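Glycosyl hydrolase family 2, TIM barrel domain protein (Faecalibacterium prausnitzii A2-165, PDB 6ED2) probably hydrolyses beta-D-glucuronide conjugates, acting as a gut bacterial beta-glucuronidase of glycosyl hydrolase family 2. Local coordinates at residues W94-F99 with F153-V158; S106-V111 with A204-R209; A272-L277 with L292-I297; P442-A447 with M476-D481. One frame throughout, in Å; residues are numbered along the deposited sequence.

Contact 1: W94-F99 with F153-V158; sequences WYETSF and FNKLSV
Glu96 and Lys155 meet diagonally across an antiparallel strand pair, on the same face of a sheet in the sugar-binding domain, the jelly-roll-like beta sandwich of family 2 enzymes. The lysine chain, bent at chi2 and chi3, brings its ammonium to the carboxylate: Glu96 OE2 and Lys155 NZ form a salt bridge at 3.4 Å. The other oxygen, Glu96 OE1, accepts from a water at 2.6 Å. That water also donates to Ser157 OG (2.7 Å), on the residue paired with Glu96 in non-hydrogen-bonded register. With an alanine here, Lys155 would probably lose one of its carboxylate mates and the water its hold on the 94-99 strand. On the face carrying Thr97 and Leu156, Phe99 has CG set between its own N and carbonyl carbon (chi1 61°), which swings the ring over to the partner strand. Asn154 CB lies over the ring, 3.8 Å from the Phe99 centroid and 18° off its normal, a CH-pi contact, while Leu156 CB meets the ring edge at Phe99 CE2 (3.9 Å). Further out, Asp64 OD1 gives Lys155 NZ a second salt bridge, Leu65 N donates to Glu96 OE1, and Ala62 O bonds Ser157 OG. Strands 38-51 and 120-125 flank the pair. Six backbone bonds join the strands; the one from Asn154 N to Phe99 O is short (2.7 Å) yet bent, 139° at the hydrogen.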
loop_
_atom_site.group_PDB
_atom_site.type_symbol
_atom_site.label_atom_id
_atom_site.label_comp_id
_atom_site.label_asym_id
_atom_site.label_seq_id
_atom_site.Cartn_x
_atom_site.Cartn_y
_atom_site.Cartn_z
ATOM N N TRP A 94 36.611 -6.790 7.364
ATOM C CA TRP A 94 37.191 -7.123 8.661
ATOM C C TRP A 94 36.238 -6.799 9.805
ATOM O O TRP A 94 35.606 -5.733 9.830
ATOM C CB TRP A 94 38.502 -6.363 8.894
ATOM C CG TRP A 94 39.639 -6.704 7.968
ATOM C CD1 TRP A 94 39.775 -6.332 6.670
ATOM C CD2 TRP A 94 40.821 -7.440 8.304
ATOM N NE1 TRP A 94 40.969 -6.795 6.164
ATOM C CE2 TRP A 94 41.627 -7.485 7.149
ATOM C CE3 TRP A 94 41.271 -8.073 9.468
ATOM C CZ2 TRP A 94 42.861 -8.146 7.121
ATOM C CZ3 TRP A 94 42.491 -8.717 9.446
ATOM C CH2 TRP A 94 43.273 -8.751 8.280
ATOM N N TYR A 95 36.163 -7.722 10.755
ATOM C CA TYR A 95 35.527 -7.520 12.044
ATOM C C TYR A 95 36.601 -7.549 13.126
ATOM O O TYR A 95 37.594 -8.275 13.014
ATOM C CB TYR A 95 34.494 -8.607 12.332
ATOM C CG TYR A 95 33.173 -8.460 11.621
ATOM C CD1 TYR A 95 32.050 -8.013 12.306
ATOM C CD2 TYR A 95 33.031 -8.806 10.277
ATOM C CE1 TYR A 95 30.830 -7.891 11.679
ATOM C CE2 TYR A 95 31.796 -8.680 9.628
ATOM C CZ TYR A 95 30.704 -8.218 10.336
ATOM O OH TYR A 95 29.473 -8.083 9.721
ATOM N N GLU A 96 36.404 -6.755 14.174
ATOM C CA GLU A 96 37.398 -6.668 15.235
ATOM C C GLU A 96 36.693 -6.412 16.557
ATOM O O GLU A 96 35.773 -5.594 16.627
ATOM C CB GLU A 96 38.420 -5.564 14.959
ATOM C CG GLU A 96 39.561 -5.488 15.975
ATOM C CD GLU A 96 40.288 -4.142 15.966
ATOM O OE1 GLU A 96 41.015 -3.844 14.997
ATOM O OE2 GLU A 96 40.127 -3.374 16.937
ATOM N N THR A 97 37.108 -7.128 17.594
ATOM C CA THR A 97 36.655 -6.821 18.939
ATOM C C THR A 97 37.756 -7.214 19.912
ATOM O O THR A 97 38.865 -7.574 19.512
ATOM C CB THR A 97 35.313 -7.497 19.243
ATOM O OG1 THR A 97 34.846 -7.047 20.515
ATOM C CG2 THR A 97 35.425 -9.029 19.248
ATOM N N SER A 98 37.459 -7.098 21.199
ATOM C CA SER A 98 38.396 -7.418 22.262
ATOM C C SER A 98 37.687 -8.323 23.239
ATOM O O SER A 98 36.480 -8.201 23.446
ATOM C CB SER A 98 38.897 -6.172 23.022
ATOM O OG SER A 98 39.613 -5.322 22.150
ATOM N N PHE A 99 38.436 -9.233 23.839
ATOM C CA PHE A 99 37.839 -10.092 24.842
ATOM C C PHE A 99 38.837 -10.280 25.962
ATOM O O PHE A 99 40.057 -10.246 25.758
ATOM C CB PHE A 99 37.392 -11.453 24.276
ATOM C CG PHE A 99 38.507 -12.290 23.697
ATOM C CD1 PHE A 99 39.134 -13.268 24.461
ATOM C CD2 PHE A 99 38.910 -12.123 22.380
ATOM C CE1 PHE A 99 40.157 -14.058 23.917
ATOM C CE2 PHE A 99 39.931 -12.914 21.831
ATOM C CZ PHE A 99 40.555 -13.870 22.603
ATOM N N PHE A 153 43.156 -8.111 28.206
ATOM C CA PHE A 153 42.346 -8.059 27.005
ATOM C C PHE A 153 43.127 -8.618 25.816
ATOM O O PHE A 153 44.359 -8.556 25.765
ATOM C CB PHE A 153 41.878 -6.630 26.732
ATOM C CG PHE A 153 40.736 -6.210 27.609
ATOM C CD1 PHE A 153 39.437 -6.635 27.330
ATOM C CD2 PHE A 153 40.962 -5.428 28.735
ATOM C CE1 PHE A 153 38.373 -6.278 28.145
ATOM C CE2 PHE A 153 39.901 -5.059 29.572
ATOM C CZ PHE A 153 38.603 -5.477 29.271
ATOM N N ASN A 154 42.386 -9.192 24.870
ATOM C CA ASN A 154 42.946 -9.817 23.683
ATOM C C ASN A 154 42.205 -9.321 22.455
ATOM O O ASN A 154 40.986 -9.121 22.498
ATOM C CB ASN A 154 42.852 -11.340 23.801
ATOM C CG ASN A 154 43.714 -11.878 24.928
ATOM O OD1 ASN A 154 44.863 -12.249 24.704
ATOM N ND2 ASN A 154 43.175 -11.902 26.143
ATOM N N LYS A 155 42.939 -9.119 21.364
ATOM C CA LYS A 155 42.349 -8.624 20.130
ATOM C C LYS A 155 41.881 -9.787 19.258
ATOM O O LYS A 155 42.647 -10.713 18.972
ATOM C CB LYS A 155 43.335 -7.756 19.355
ATOM C CG LYS A 155 42.745 -7.271 18.043
ATOM C CD LYS A 155 43.289 -5.920 17.652
ATOM C CE LYS A 155 42.692 -4.830 18.509
ATOM N NZ LYS A 155 43.318 -3.524 18.168
ATOM N N LEU A 156 40.617 -9.740 18.849
ATOM C CA LEU A 156 40.035 -10.709 17.934
ATOM C C LEU A 156 39.768 -10.002 16.620
ATOM O O LEU A 156 38.958 -9.069 16.574
ATOM C CB LEU A 156 38.744 -11.289 18.503
ATOM C CG LEU A 156 37.893 -12.158 17.590
ATOM C CD1 LEU A 156 38.741 -13.285 16.968
ATOM C CD2 LEU A 156 36.740 -12.710 18.415
ATOM N N SER A 157 40.453 -10.431 15.563
ATOM C CA SER A 157 40.250 -9.889 14.224
ATOM C C SER A 157 39.797 -11.002 13.294
ATOM O O SER A 157 40.393 -12.082 13.277
ATOM C CB SER A 157 41.524 -9.248 13.675
ATOM O OG SER A 157 42.116 -8.431 14.662
ATOM N N VAL A 158 38.761 -10.733 12.509
ATOM C CA VAL A 158 38.244 -11.697 11.551
ATOM C C VAL A 158 38.332 -11.075 10.167
ATOM O O VAL A 158 37.724 -10.031 9.905
ATOM C CB VAL A 158 36.807 -12.132 11.880
ATOM C CG1 VAL A 158 36.301 -13.138 10.840
ATOM C CG2 VAL A 158 36.742 -12.738 13.271
HETATM O O HOH W 1 41.860 -5.912 13.722
#

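Contact 2: S106-V111 with A204-R209; sequences SGWDIV and ALPKER
Asp109 and Arg209 form a buried salt bridge where two antiparallel strands of the sugar-binding beta sandwich, 109-114 and 200-205, pair at their ends. Arg209 NH1 donates to Asp109 OD2 at 3.0 Å with 164° at the hydrogen, using the anti lone pair of that oxygen, and the acceptor lies in the guanidinium plane. A second donation to the same oxygen, from NH2, is weak. The carboxylate and guanidinium planes stand 71° apart, so this is not a flat two-pronged pairing. Arg209 NH1 is used twice, since it also donates to Pro206 O (2.7 Å) and thereby ties the arginine to the backbone three residues earlier. Arg209 NH2 gives its stronger bond, 2.7 Å, to a water that in turn donates to Asp109 OD2. The other carboxylate oxygen, OD1, is taken up by Thr145 OG1. Lys207 adds aliphatic cover, its CG lying 3.8 Å from Asp109 CG, while its ammonium stays clear of the carboxylate.

Backbone polarity is settled mutually: Asp109 N donates to Leu205 O at 2.7 Å, somewhat bent at 143°, and Leu205 N returns a bond to Asp109 O. Beyond the paired residues a second water bridges the chains, donating to Gly107 O and accepting from Lys207 N. The Trp108 indole satisfies its NE1 at Thr36 O and also packs on Glu104 of the second subunit. Over one face of its five-membered ring sits Ala204 CB, 4.0 Å from the centroid of that Trp108 ring.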
loop_
_atom_site.group_PDB
_atom_site.type_symbol
_atom_site.label_atom_id
_atom_site.label_comp_id
_atom_site.label_asym_id
_atom_site.label_seq_id
_atom_site.Cartn_x
_atom_site.Cartn_y
_atom_site.Cartn_z
ATOM N N SER A 106 43.483 -20.005 33.480
ATOM C CA SER A 106 44.757 -20.684 33.259
ATOM C C SER A 106 44.621 -22.181 33.509
ATOM O O SER A 106 44.052 -22.606 34.516
ATOM C CB SER A 106 45.825 -20.096 34.188
ATOM O OG SER A 106 47.110 -20.169 33.601
ATOM N N GLY A 107 45.132 -22.986 32.577
ATOM C CA GLY A 107 45.001 -24.423 32.664
ATOM C C GLY A 107 43.821 -25.006 31.909
ATOM O O GLY A 107 43.817 -26.207 31.623
ATOM N N TRP A 108 42.819 -24.199 31.594
ATOM C CA TRP A 108 41.745 -24.606 30.708
ATOM C C TRP A 108 42.175 -24.419 29.258
ATOM O O TRP A 108 43.060 -23.620 28.950
ATOM C CB TRP A 108 40.513 -23.748 30.940
ATOM C CG TRP A 108 39.442 -24.237 31.834
ATOM C CD1 TRP A 108 38.374 -25.000 31.481
ATOM C CD2 TRP A 108 39.253 -23.897 33.212
ATOM N NE1 TRP A 108 37.548 -25.194 32.563
ATOM C CE2 TRP A 108 38.066 -24.524 33.639
ATOM C CE3 TRP A 108 39.989 -23.151 34.134
ATOM C CZ2 TRP A 108 37.591 -24.422 34.943
ATOM C CZ3 TRP A 108 39.517 -23.052 35.434
ATOM C CH2 TRP A 108 38.328 -23.684 35.823
ATOM N N ASP A 109 41.527 -25.150 28.357
ATOM C CA ASP A 109 41.595 -24.799 26.945
ATOM C C ASP A 109 40.740 -23.565 26.678
ATOM O O ASP A 109 39.621 -23.451 27.188
ATOM C CB ASP A 109 41.122 -25.961 26.074
ATOM C CG ASP A 109 42.262 -26.604 25.283
ATOM O OD1 ASP A 109 43.412 -26.083 25.280
ATOM O OD2 ASP A 109 42.001 -27.661 24.689
ATOM N N ILE A 110 41.275 -22.644 25.883
ATOM C CA ILE A 110 40.596 -21.400 25.535
ATOM C C ILE A 110 40.244 -21.467 24.061
ATOM O O ILE A 110 41.141 -21.502 23.204
ATOM C CB ILE A 110 41.456 -20.153 25.816
ATOM C CG1 ILE A 110 42.204 -20.271 27.154
ATOM C CG2 ILE A 110 40.560 -18.912 25.812
ATOM C CD1 ILE A 110 41.291 -20.434 28.342
ATOM N N VAL A 111 38.940 -21.458 23.767
ATOM C CA VAL A 111 38.427 -21.721 22.429
ATOM C C VAL A 111 37.367 -20.685 22.074
ATOM O O VAL A 111 36.433 -20.461 22.855
ATOM C CB VAL A 111 37.825 -23.144 22.329
ATOM C CG1 VAL A 111 37.452 -23.464 20.886
ATOM C CG2 VAL A 111 38.782 -24.209 22.913
ATOM N N ALA A 204 35.903 -21.673 28.020
ATOM C CA ALA A 204 36.970 -22.347 28.746
ATOM C C ALA A 204 36.552 -23.804 28.880
ATOM O O ALA A 204 35.494 -24.096 29.447
ATOM C CB ALA A 204 37.217 -21.707 30.115
ATOM N N LEU A 205 37.346 -24.708 28.301
ATOM C CA LEU A 205 36.991 -26.123 28.231
ATOM C C LEU A 205 38.113 -26.975 28.809
ATOM O O LEU A 205 39.293 -26.648 28.631
ATOM C CB LEU A 205 36.727 -26.544 26.778
ATOM C CG LEU A 205 35.748 -25.682 25.980
ATOM C CD1 LEU A 205 35.782 -26.062 24.524
ATOM C CD2 LEU A 205 34.347 -25.825 26.545
ATOM N N PRO A 206 37.788 -28.066 29.493
ATOM C CA PRO A 206 38.845 -28.982 29.947
ATOM C C PRO A 206 39.623 -29.525 28.752
ATOM O O PRO A 206 39.082 -29.718 27.659
ATOM C CB PRO A 206 38.074 -30.102 30.669
ATOM C CG PRO A 206 36.688 -29.579 30.875
ATOM C CD PRO A 206 36.443 -28.606 29.743
ATOM N N LYS A 207 40.920 -29.743 28.960
ATOM C CA LYS A 207 41.749 -30.238 27.872
ATOM C C LYS A 207 41.333 -31.639 27.429
ATOM O O LYS A 207 41.446 -31.968 26.248
ATOM C CB LYS A 207 43.216 -30.171 28.292
ATOM C CG LYS A 207 43.769 -28.777 27.981
ATOM C CD LYS A 207 44.897 -28.350 28.871
ATOM C CE LYS A 207 45.525 -27.101 28.310
ATOM N NZ LYS A 207 46.779 -26.797 29.026
ATOM N N GLU A 208 40.816 -32.454 28.339
ATOM C CA GLU A 208 40.178 -33.706 27.982
ATOM C C GLU A 208 38.667 -33.517 28.062
ATOM O O GLU A 208 38.130 -33.250 29.140
ATOM C CB GLU A 208 40.620 -34.837 28.908
ATOM C CG GLU A 208 40.019 -36.168 28.490
ATOM C CD GLU A 208 40.436 -37.338 29.369
ATOM O OE1 GLU A 208 41.350 -37.167 30.203
ATOM O OE2 GLU A 208 39.855 -38.441 29.203
ATOM N N ARG A 209 37.975 -33.683 26.938
ATOM C CA ARG A 209 36.568 -33.310 26.930
ATOM C C ARG A 209 35.797 -34.106 25.889
ATOM O O ARG A 209 36.367 -34.666 24.952
ATOM C CB ARG A 209 36.407 -31.819 26.642
ATOM C CG ARG A 209 37.063 -31.394 25.326
ATOM C CD ARG A 209 36.713 -29.960 25.044
ATOM N NE ARG A 209 37.415 -29.388 23.901
ATOM C CZ ARG A 209 38.661 -28.935 23.932
ATOM N NH1 ARG A 209 39.387 -29.029 25.045
ATOM N NH2 ARG A 209 39.190 -28.409 22.838
HETATM O O HOH W 2 41.950 -28.734 31.607
HETATM O O HOH W 3 41.468 -27.413 21.741
#

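Contact 3: A272-L277 with L292-I297; sequences AYLYDL and LDRIGI
In the beta hairpin of strands 275-283 and 286-295, Leu274 and Arg294 pack together near the hairpin's open end. Leu274 CD1 sits over one face of the Arg294 guanidinium, 3.6 Å from NH1, and the two side chains cross at about a right angle. Its other methyl, Leu274 CD2, rests against backbone, 3.7 Å from Gly296 N. An alanine here would remove both methyls and is likely to leave the guanidinium face without this cover and more able to turn. Asp276 runs alongside the arginine, their flat groups 29° apart, but Asp276 OD1 makes only a long salt bridge to Arg294 NE (3.7 Å); the stronger partner is Glu369 on helix 361-370, whose OE2 forms a salt bridge with Arg294 NH1. The hairpin forms one edge of the four-stranded sheet of the immunoglobulin-like domain, in which Glu241, a magnesium ligand, has its side chain about 7 Å from that of Leu277. On the face opposite Arg294, Leu277 CD2 meets Ile295 CG2 at 4.1 Å. Backbone pairing is mutual at Tyr275–Ile295 and Leu277–Asp293, with Tyr275 N to Ile295 O nearly straight at 172°. Where the strands part, a water donates to Tyr273 O and accepts from Ile297 N, while Ile297 CD1 lies 3.7 Å from Tyr275 CE2.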
loop_
_atom_site.group_PDB
_atom_site.type_symbol
_atom_site.label_atom_id
_atom_site.label_comp_id
_atom_site.label_asym_id
_atom_site.label_seq_id
_atom_site.Cartn_x
_atom_site.Cartn_y
_atom_site.Cartn_z
ATOM N N ALA A 272 5.898 -32.004 21.754
ATOM C CA ALA A 272 7.277 -32.347 22.041
ATOM C C ALA A 272 7.421 -32.787 23.490
ATOM O O ALA A 272 6.661 -32.372 24.364
ATOM C CB ALA A 272 8.191 -31.157 21.769
ATOM N N TYR A 273 8.394 -33.658 23.732
ATOM C CA TYR A 273 8.862 -33.923 25.080
ATOM C C TYR A 273 10.362 -34.125 25.029
ATOM O O TYR A 273 10.853 -34.924 24.232
ATOM C CB TYR A 273 8.184 -35.145 25.698
ATOM C CG TYR A 273 8.297 -35.140 27.195
ATOM C CD1 TYR A 273 7.348 -34.487 27.971
ATOM C CD2 TYR A 273 9.373 -35.750 27.840
ATOM C CE1 TYR A 273 7.445 -34.460 29.342
ATOM C CE2 TYR A 273 9.481 -35.724 29.223
ATOM C CZ TYR A 273 8.506 -35.081 29.968
ATOM O OH TYR A 273 8.578 -35.051 31.344
ATOM N N LEU A 274 11.083 -33.401 25.873
ATOM C CA LEU A 274 12.537 -33.423 25.886
ATOM C C LEU A 274 13.021 -33.947 27.231
ATOM O O LEU A 274 12.396 -33.698 28.270
ATOM C CB LEU A 274 13.113 -32.020 25.612
ATOM C CG LEU A 274 12.824 -31.485 24.198
ATOM C CD1 LEU A 274 13.358 -30.071 24.013
ATOM C CD2 LEU A 274 13.396 -32.428 23.116
ATOM N N TYR A 275 14.110 -34.710 27.196
ATOM C CA TYR A 275 14.800 -35.195 28.379
ATOM C C TYR A 275 16.144 -34.500 28.483
ATOM O O TYR A 275 16.714 -34.056 27.488
ATOM C CB TYR A 275 15.028 -36.709 28.324
ATOM C CG TYR A 275 13.806 -37.555 28.589
ATOM C CD1 TYR A 275 13.557 -38.090 29.858
ATOM C CD2 TYR A 275 12.921 -37.860 27.563
ATOM C CE1 TYR A 275 12.437 -38.896 30.093
ATOM C CE2 TYR A 275 11.814 -38.657 27.781
ATOM C CZ TYR A 275 11.569 -39.170 29.046
ATOM O OH TYR A 275 10.458 -39.959 29.238
ATOM N N ASP A 276 16.676 -34.445 29.690
ATOM C CA ASP A 276 17.961 -33.800 29.922
ATOM C C ASP A 276 19.052 -34.862 29.907
ATOM O O ASP A 276 18.974 -35.852 30.644
ATOM C CB ASP A 276 17.955 -33.026 31.237
ATOM C CG ASP A 276 17.013 -31.838 31.200
ATOM O OD1 ASP A 276 17.197 -30.965 30.331
ATOM O OD2 ASP A 276 16.076 -31.789 32.018
ATOM N N LEU A 277 20.051 -34.657 29.058
ATOM C CA LEU A 277 21.145 -35.594 28.884
ATOM C C LEU A 277 22.376 -35.043 29.587
ATOM O O LEU A 277 22.739 -33.880 29.382
ATOM C CB LEU A 277 21.423 -35.813 27.391
ATOM C CG LEU A 277 22.476 -36.846 26.977
ATOM C CD1 LEU A 277 22.049 -38.247 27.396
ATOM C CD2 LEU A 277 22.681 -36.803 25.487
ATOM N N LEU A 292 26.037 -31.167 28.449
ATOM C CA LEU A 292 24.618 -31.152 28.764
ATOM C C LEU A 292 23.823 -30.844 27.505
ATOM O O LEU A 292 24.182 -29.961 26.730
ATOM C CB LEU A 292 24.307 -30.109 29.848
ATOM C CG LEU A 292 25.026 -30.239 31.193
ATOM C CD1 LEU A 292 24.909 -28.928 31.977
ATOM C CD2 LEU A 292 24.446 -31.393 32.002
ATOM N N ASP A 293 22.738 -31.572 27.302
ATOM C CA ASP A 293 21.925 -31.355 26.120
ATOM C C ASP A 293 20.529 -31.866 26.434
ATOM O O ASP A 293 20.267 -32.413 27.512
ATOM C CB ASP A 293 22.536 -32.039 24.888
ATOM C CG ASP A 293 22.135 -31.375 23.568
ATOM O OD1 ASP A 293 21.225 -30.501 23.562
ATOM O OD2 ASP A 293 22.724 -31.761 22.525
ATOM N N ARG A 294 19.622 -31.625 25.500
ATOM C CA ARG A 294 18.254 -32.103 25.608
ATOM C C ARG A 294 17.935 -32.882 24.349
ATOM O O ARG A 294 18.292 -32.453 23.245
ATOM C CB ARG A 294 17.293 -30.949 25.800
ATOM C CG ARG A 294 17.664 -30.108 27.003
ATOM C CD ARG A 294 16.816 -28.872 27.084
ATOM N NE ARG A 294 15.480 -29.151 27.595
ATOM C CZ ARG A 294 14.392 -28.500 27.188
ATOM N NH1 ARG A 294 14.500 -27.547 26.248
ATOM N NH2 ARG A 294 13.205 -28.810 27.701
ATOM N N ILE A 295 17.300 -34.041 24.518
ATOM C CA ILE A 295 17.008 -34.931 23.410
ATOM C C ILE A 295 15.547 -35.342 23.489
ATOM O O ILE A 295 14.929 -35.341 24.554
ATOM C CB ILE A 295 17.906 -36.183 23.411
ATOM C CG1 ILE A 295 17.647 -37.005 24.671
ATOM C CG2 ILE A 295 19.356 -35.807 23.292
ATOM C CD1 ILE A 295 18.624 -38.167 24.847
ATOM N N GLY A 296 15.001 -35.702 22.344
ATOM C CA GLY A 296 13.644 -36.209 22.262
ATOM C C GLY A 296 13.677 -37.647 21.790
ATOM O O GLY A 296 14.491 -38.009 20.937
ATOM N N ILE A 297 12.800 -38.462 22.362
ATOM C CA ILE A 297 12.724 -39.880 22.046
ATOM C C ILE A 297 11.682 -40.050 20.946
ATOM O O ILE A 297 10.476 -39.938 21.190
ATOM C CB ILE A 297 12.376 -40.715 23.286
ATOM C CG1 ILE A 297 13.431 -40.505 24.377
ATOM C CG2 ILE A 297 12.296 -42.184 22.931
ATOM C CD1 ILE A 297 13.171 -41.354 25.615
HETATM O O HOH W 4 11.100 -37.625 24.334
#

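Contact 4: P442-A447 with M476-D481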
loop_
_atom_site.group_PDB
_atom_site.type_symbol
_atom_site.label_atom_id
_atom_site.label_comp_id
_atom_site.label_asym_id
_atom_site.label_seq_id
_atom_site.Cartn_x
_atom_site.Cartn_y
_atom_site.Cartn_z
ATOM N N PRO A 442 19.557 -28.704 -8.509
ATOM C CA PRO A 442 20.735 -28.915 -9.350
ATOM C C PRO A 442 20.292 -29.252 -10.763
ATOM O O PRO A 442 19.174 -29.713 -10.998
ATOM C CB PRO A 442 21.436 -30.109 -8.689
ATOM C CG PRO A 442 20.317 -30.891 -8.119
ATOM C CD PRO A 442 19.230 -29.908 -7.721
ATOM N N GLN A 443 21.188 -29.002 -11.715
ATOM C CA GLN A 443 20.935 -29.376 -13.104
ATOM C C GLN A 443 21.137 -30.893 -13.234
ATOM O O GLN A 443 22.138 -31.373 -13.760
ATOM C CB GLN A 443 21.851 -28.592 -14.043
ATOM C CG GLN A 443 21.618 -28.856 -15.539
ATOM C CD GLN A 443 22.554 -28.051 -16.445
ATOM O OE1 GLN A 443 23.676 -27.698 -16.071
ATOM N NE2 GLN A 443 22.079 -27.747 -17.643
ATOM N N CYS A 444 20.162 -31.656 -12.721
ATOM C CA CYS A 444 20.312 -33.106 -12.600
ATOM C C CYS A 444 19.975 -33.857 -13.891
ATOM O O CYS A 444 19.844 -35.089 -13.863
ATOM C CB CYS A 444 19.473 -33.645 -11.428
ATOM S SG CYS A 444 17.641 -33.548 -11.535
ATOM N N THR A 445 19.819 -33.134 -15.002
ATOM C CA THR A 445 19.865 -33.692 -16.341
ATOM C C THR A 445 21.260 -33.607 -16.933
ATOM O O THR A 445 21.493 -34.135 -18.027
ATOM C CB THR A 445 18.881 -32.966 -17.269
ATOM O OG1 THR A 445 19.143 -31.561 -17.234
ATOM C CG2 THR A 445 17.435 -33.224 -16.853
ATOM N N SER A 446 22.179 -32.948 -16.240
ATOM C CA SER A 446 23.526 -32.760 -16.755
ATOM C C SER A 446 24.251 -34.100 -16.819
ATOM O O SER A 446 24.051 -34.980 -15.969
ATOM C CB SER A 446 24.286 -31.771 -15.859
ATOM O OG SER A 446 25.678 -31.740 -16.112
ATOM N N ALA A 447 25.072 -34.268 -17.850
ATOM C CA ALA A 447 26.039 -35.357 -17.825
ATOM C C ALA A 447 26.920 -35.189 -16.599
ATOM O O ALA A 447 27.267 -34.067 -16.226
ATOM C CB ALA A 447 26.897 -35.358 -19.095
ATOM N N MET A 476 12.452 -27.508 -12.332
ATOM C CA MET A 476 11.288 -27.682 -13.201
ATOM C C MET A 476 11.666 -28.266 -14.556
ATOM O O MET A 476 10.836 -28.928 -15.200
ATOM C CB MET A 476 10.565 -26.348 -13.392
ATOM C CG MET A 476 9.429 -26.114 -12.380
ATOM S SD MET A 476 8.100 -24.971 -12.908
ATOM C CE MET A 476 6.961 -26.086 -13.762
ATOM N N THR A 477 12.896 -28.023 -15.009
ATOM C CA THR A 477 13.415 -28.578 -16.252
ATOM C C THR A 477 13.926 -30.010 -16.111
ATOM O O THR A 477 14.404 -30.569 -17.099
ATOM C CB THR A 477 14.553 -27.704 -16.777
ATOM O OG1 THR A 477 15.568 -27.603 -15.772
ATOM C CG2 THR A 477 14.049 -26.314 -17.122
ATOM N N SER A 478 13.879 -30.606 -14.918
ATOM C CA SER A 478 14.241 -32.008 -14.728
ATOM C C SER A 478 12.953 -32.802 -14.587
ATOM O O SER A 478 12.255 -32.672 -13.582
ATOM C CB SER A 478 15.135 -32.197 -13.504
ATOM O OG SER A 478 16.427 -31.655 -13.739
ATOM N N LEU A 479 12.640 -33.614 -15.585
ATOM C CA LEU A 479 11.368 -34.317 -15.690
ATOM C C LEU A 479 11.517 -35.757 -15.218
ATOM O O LEU A 479 12.631 -36.258 -15.049
ATOM C CB LEU A 479 10.866 -34.259 -17.137
ATOM C CG LEU A 479 10.732 -32.837 -17.691
ATOM C CD1 LEU A 479 10.108 -32.854 -19.076
ATOM C CD2 LEU A 479 9.927 -31.934 -16.743
ATOM N N PRO A 480 10.406 -36.456 -14.970
ATOM C CA PRO A 480 10.506 -37.845 -14.491
ATOM C C PRO A 480 11.395 -38.729 -15.356
ATOM O O PRO A 480 12.106 -39.601 -14.835
ATOM C CB PRO A 480 9.050 -38.326 -14.531
ATOM C CG PRO A 480 8.239 -37.095 -14.392
ATOM C CD PRO A 480 9.008 -35.984 -15.013
ATOM N N ASP A 481 11.397 -38.494 -16.664
ATOM C CA ASP A 481 12.060 -39.342 -17.636
ATOM C C ASP A 481 13.432 -38.826 -18.041
ATOM O O ASP A 481 14.170 -39.552 -18.711
ATOM C CB ASP A 481 11.170 -39.492 -18.886
ATOM C CG ASP A 481 10.524 -38.153 -19.332
ATOM O OD1 ASP A 481 10.676 -37.796 -20.527
ATOM O OD2 ASP A 481 9.849 -37.462 -18.510
HETATM O O HOH W 5 17.492 -29.962 -15.171
#
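Ser478 points its hydroxyl into the turn that carries Cys444 and Thr445, so that two loops of the TIM-barrel domain meet through a handful of side-chain atoms. The conformation of Ser478 places OG anti to its carbonyl carbon (chi1 -70°) and brings Ser478 OG into close contact with Cys444 SG, at 3.1 Å. Cys444 contributes by having SG between its own N and carbonyl carbon, chi1 66°, which lays the sulfur against the CB–OG arm of the serine, with Ser478 CB 3.5 Å from Cys444 SG.

The two branches of Thr445 meet different partners. At chi1 54° its OG1 stands between N and carbonyl carbon, and CG2 is left beside the backbone N, where Thr445 CG2 touches Ser478 OG at 3.6 Å. The hydroxyl is thereby turned to a water, 3.1 Å from Thr445 OG1, which also contacts Thr477 OG1 at 3.1 Å. The same water lies 2.5 Å from Ser478 OG, so short that this length is doubtful.

The 442-447 loop owes its shape to a type I turn from Gln443 to Ser446, closed by Ser446 N donating to Gln443 O at 2.9 Å, and to an inverse gamma turn centred on Gln443, whose bond is weak. Both loops leave the C-terminal ends of parallel barrel strands, 433-440 and 470-474, the end at which TIM-barrel enzymes carry their active sites. Helix 449-463 packs on Cys444 through Phe453 and Thr449, Tyr472 of strand 470-474 adjoins Cys444 as well, and helix 508-525 meets Pro480.

Contacts 1 and 2 belong to one sheet of the sugar-binding domain, their segments alternating along the chain and their centres about 20 Å apart. Contact 1 pairs two inner strands and is largely buried, with six backbone bonds; contact 2 lies at strand ends, has two, and relies more on a buried ion pair and waters. Contact 3, a hairpin of the immunoglobulin-like domain, is partly exposed and carries its charged pair on the face from which Arg294 reaches a barrel helix. Contact 4 stands apart, about 46 Å centre to centre from contact 1 and on the other side of the chain's centre: it is buried but small, joins barrel loops, and has a shared water in place of strand pairing.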